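Long-range contact in adenosine monophosphate-protein transferase (Sulfolobus tokodaii, PDB 2EKM), which is of unknown function but belongs to the adenosine-specific kinase family and probably acts on adenosine or an adenine nucleotide: residues A[69-74]-A[85-90]. Numbering follows the deposited sequence.
Sequences KLAQQT and VIYIKN
In Tyr87, chi1 of -86° sets CG anti to the carbonyl carbon, beside the backbone N, and in Thr74 on the helix chi1 of -65° likewise places OG1 anti to the carbonyl carbon. The CB atoms of both residues point toward the opposing segment. Thr74 OG1 lies 2.5 Å from Tyr87 OH, a short hydrogen bond, with OG1 near the plane of the ring at its edge. Leu70 O, one helical turn back, is a weak alternative partner at 3.3 Å from Thr74 OG1, since one proton cannot serve both fully. Leu70 covers one face of the same ring: its CB stands 3.5 Å from the centroid of the Tyr87 ring, nearly above the centre, in a CH-pi contact. Tyr87 CD2 comes within 3.2 Å of Ala71 N. Ala71 CB adds an apolar contact, 3.8 Å from Tyr87 CD2. Farther along, Thr74 CG2 meets Val85 CG2 at 4.0 Å, the two side chains crossing at about a right angle.

Helix 65-78 connects strands 57-62 and 83-89, which run parallel with strand 44-50 between them, making a beta-alpha-beta crossover. Helix and strand axes approach to 7.5 Å at 150°, so the helix packs nearly antiparallel to the strand on one face of the sheet. Val10 of strand 4-10 touches both Thr74 and Tyr87, and Glu11 O accepts a hydrogen bond from Tyr87 OH.

A phenylalanine in place of Tyr87 would probably leave Glu11 O without its hydroxyl donor and deprive Thr74 OG1 of its short bond. In this largely buried contact the phenol oxygen meets two polar partners, Thr74 OG1 and Glu11 O, and the hydroxyl of a residue on strand 83-89 thereby ties helix 65-78 to the loop that follows strand 4-10.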
loop_
_atom_site.group_PDB
_atom_site.type_symbol
_atom_site.label_atom_id
_atom_site.label_comp_id
_atom_site.label_asym_id
_atom_site.label_seq_id
_atom_site.Cartn_x
_atom_site.Cartn_y
_atom_site.Cartn_z
ATOM N N LYS A 69 12.608 -16.946 -14.149
ATOM C CA LYS A 69 11.502 -17.764 -14.648
ATOM C C LYS A 69 10.333 -17.791 -13.669
ATOM O O LYS A 69 9.174 -17.703 -14.069
ATOM C CB LYS A 69 11.978 -19.195 -14.928
ATOM C CG LYS A 69 12.789 -19.335 -16.210
ATOM C CD LYS A 69 13.146 -20.791 -16.479
ATOM C CE LYS A 69 13.668 -20.987 -17.896
ATOM N NZ LYS A 69 14.925 -20.235 -18.167
ATOM N N LEU A 70 10.640 -17.916 -12.385
ATOM C CA LEU A 70 9.599 -17.927 -11.370
ATOM C C LEU A 70 8.833 -16.606 -11.423
ATOM O O LEU A 70 7.606 -16.591 -11.415
ATOM C CB LEU A 70 10.218 -18.114 -9.985
ATOM C CG LEU A 70 10.751 -19.519 -9.703
ATOM C CD1 LEU A 70 11.540 -19.529 -8.400
ATOM C CD2 LEU A 70 9.577 -20.486 -9.636
ATOM N N ALA A 71 9.566 -15.499 -11.479
ATOM C CA ALA A 71 8.948 -14.175 -11.539
ATOM C C ALA A 71 8.047 -14.051 -12.764
ATOM O O ALA A 71 6.937 -13.534 -12.673
ATOM C CB ALA A 71 10.027 -13.093 -11.573
ATOM N N GLN A 72 8.536 -14.520 -13.909
ATOM C CA GLN A 72 7.770 -14.466 -15.153
ATOM C C GLN A 72 6.461 -15.246 -15.022
ATOM O O GLN A 72 5.385 -14.747 -15.356
ATOM C CB GLN A 72 8.597 -15.052 -16.307
ATOM C CG GLN A 72 9.788 -14.191 -16.749
ATOM C CD GLN A 72 10.695 -14.905 -17.745
ATOM O OE1 GLN A 72 11.527 -14.282 -18.407
ATOM N NE2 GLN A 72 10.545 -16.221 -17.843
ATOM N N GLN A 73 6.566 -16.477 -14.535
ATOM C CA GLN A 73 5.403 -17.341 -14.366
ATOM C C GLN A 73 4.360 -16.727 -13.438
ATOM O O GLN A 73 3.185 -16.634 -13.787
ATOM C CB GLN A 73 5.855 -18.705 -13.837
ATOM C CG GLN A 73 6.761 -19.442 -14.811
ATOM C CD GLN A 73 7.612 -20.510 -14.153
ATOM O OE1 GLN A 73 8.453 -21.126 -14.802
ATOM N NE2 GLN A 73 7.404 -20.731 -12.859
ATOM N N THR A 74 4.795 -16.303 -12.257
ATOM C CA THR A 74 3.888 -15.697 -11.297
ATOM C C THR A 74 3.237 -14.433 -11.865
ATOM O O THR A 74 2.046 -14.206 -11.671
ATOM C CB THR A 74 4.630 -15.385 -9.976
ATOM O OG1 THR A 74 5.039 -16.622 -9.374
ATOM C CG2 THR A 74 3.731 -14.628 -9.003
ATOM N N VAL A 85 6.853 -8.579 -9.832
ATOM C CA VAL A 85 7.129 -9.737 -8.999
ATOM C C VAL A 85 8.631 -9.912 -8.856
ATOM O O VAL A 85 9.366 -9.861 -9.843
ATOM C CB VAL A 85 6.544 -11.035 -9.620
ATOM C CG1 VAL A 85 6.926 -12.246 -8.768
ATOM C CG2 VAL A 85 5.030 -10.925 -9.726
ATOM N N ILE A 86 9.077 -10.108 -7.619
ATOM C CA ILE A 86 10.489 -10.309 -7.332
ATOM C C ILE A 86 10.688 -11.594 -6.534
ATOM O O ILE A 86 9.973 -11.854 -5.567
ATOM C CB ILE A 86 11.082 -9.153 -6.482
ATOM C CG1 ILE A 86 10.992 -7.825 -7.237
ATOM C CG2 ILE A 86 12.535 -9.458 -6.150
ATOM C CD1 ILE A 86 11.416 -6.624 -6.394
ATOM N N TYR A 87 11.654 -12.398 -6.962
ATOM C CA TYR A 87 12.002 -13.629 -6.269
ATOM C C TYR A 87 13.445 -13.439 -5.832
ATOM O O TYR A 87 14.271 -12.972 -6.616
ATOM C CB TYR A 87 11.899 -14.836 -7.207
ATOM C CG TYR A 87 10.515 -15.432 -7.292
ATOM C CD1 TYR A 87 10.099 -16.406 -6.387
ATOM C CD2 TYR A 87 9.614 -15.016 -8.270
ATOM C CE1 TYR A 87 8.820 -16.951 -6.453
ATOM C CE2 TYR A 87 8.332 -15.552 -8.345
ATOM C CZ TYR A 87 7.943 -16.520 -7.434
ATOM O OH TYR A 87 6.676 -17.050 -7.496
ATOM N N ILE A 88 13.748 -13.781 -4.585
ATOM C CA ILE A 88 15.111 -13.643 -4.083
ATOM C C ILE A 88 15.551 -14.886 -3.326
ATOM O O ILE A 88 14.732 -15.615 -2.773
ATOM C CB ILE A 88 15.269 -12.416 -3.138
ATOM C CG1 ILE A 88 14.370 -12.575 -1.909
ATOM C CG2 ILE A 88 14.952 -11.128 -3.896
ATOM C CD1 ILE A 88 14.531 -11.470 -0.875
ATOM N N LYS A 89 16.858 -15.113 -3.312
ATOM C CA LYS A 89 17.438 -16.205 -2.590
ATOM C C LYS A 89 18.791 -15.776 -2.079
ATOM O O LYS A 89 19.395 -14.824 -2.559
ATOM C CB LYS A 89 17.588 -17.366 -3.568
ATOM C CG LYS A 89 17.762 -18.714 -2.874
ATOM C CD LYS A 89 18.232 -19.786 -3.855
ATOM C CE LYS A 89 18.687 -19.180 -5.186
ATOM N NZ LYS A 89 19.591 -20.104 -5.866
ATOM N N ASN A 90 19.291 -16.450 -1.048
ATOM C CA ASN A 90 20.562 -16.082 -0.433
ATOM C C ASN A 90 20.450 -14.657 0.115
ATOM O O ASN A 90 21.390 -13.862 0.058
ATOM C CB ASN A 90 21.701 -16.184 -1.457
ATOM C CG ASN A 90 23.063 -16.216 -0.802
ATOM O OD1 ASN A 90 23.220 -16.786 0.276
ATOM N ND2 ASN A 90 24.060 -15.620 -1.452
#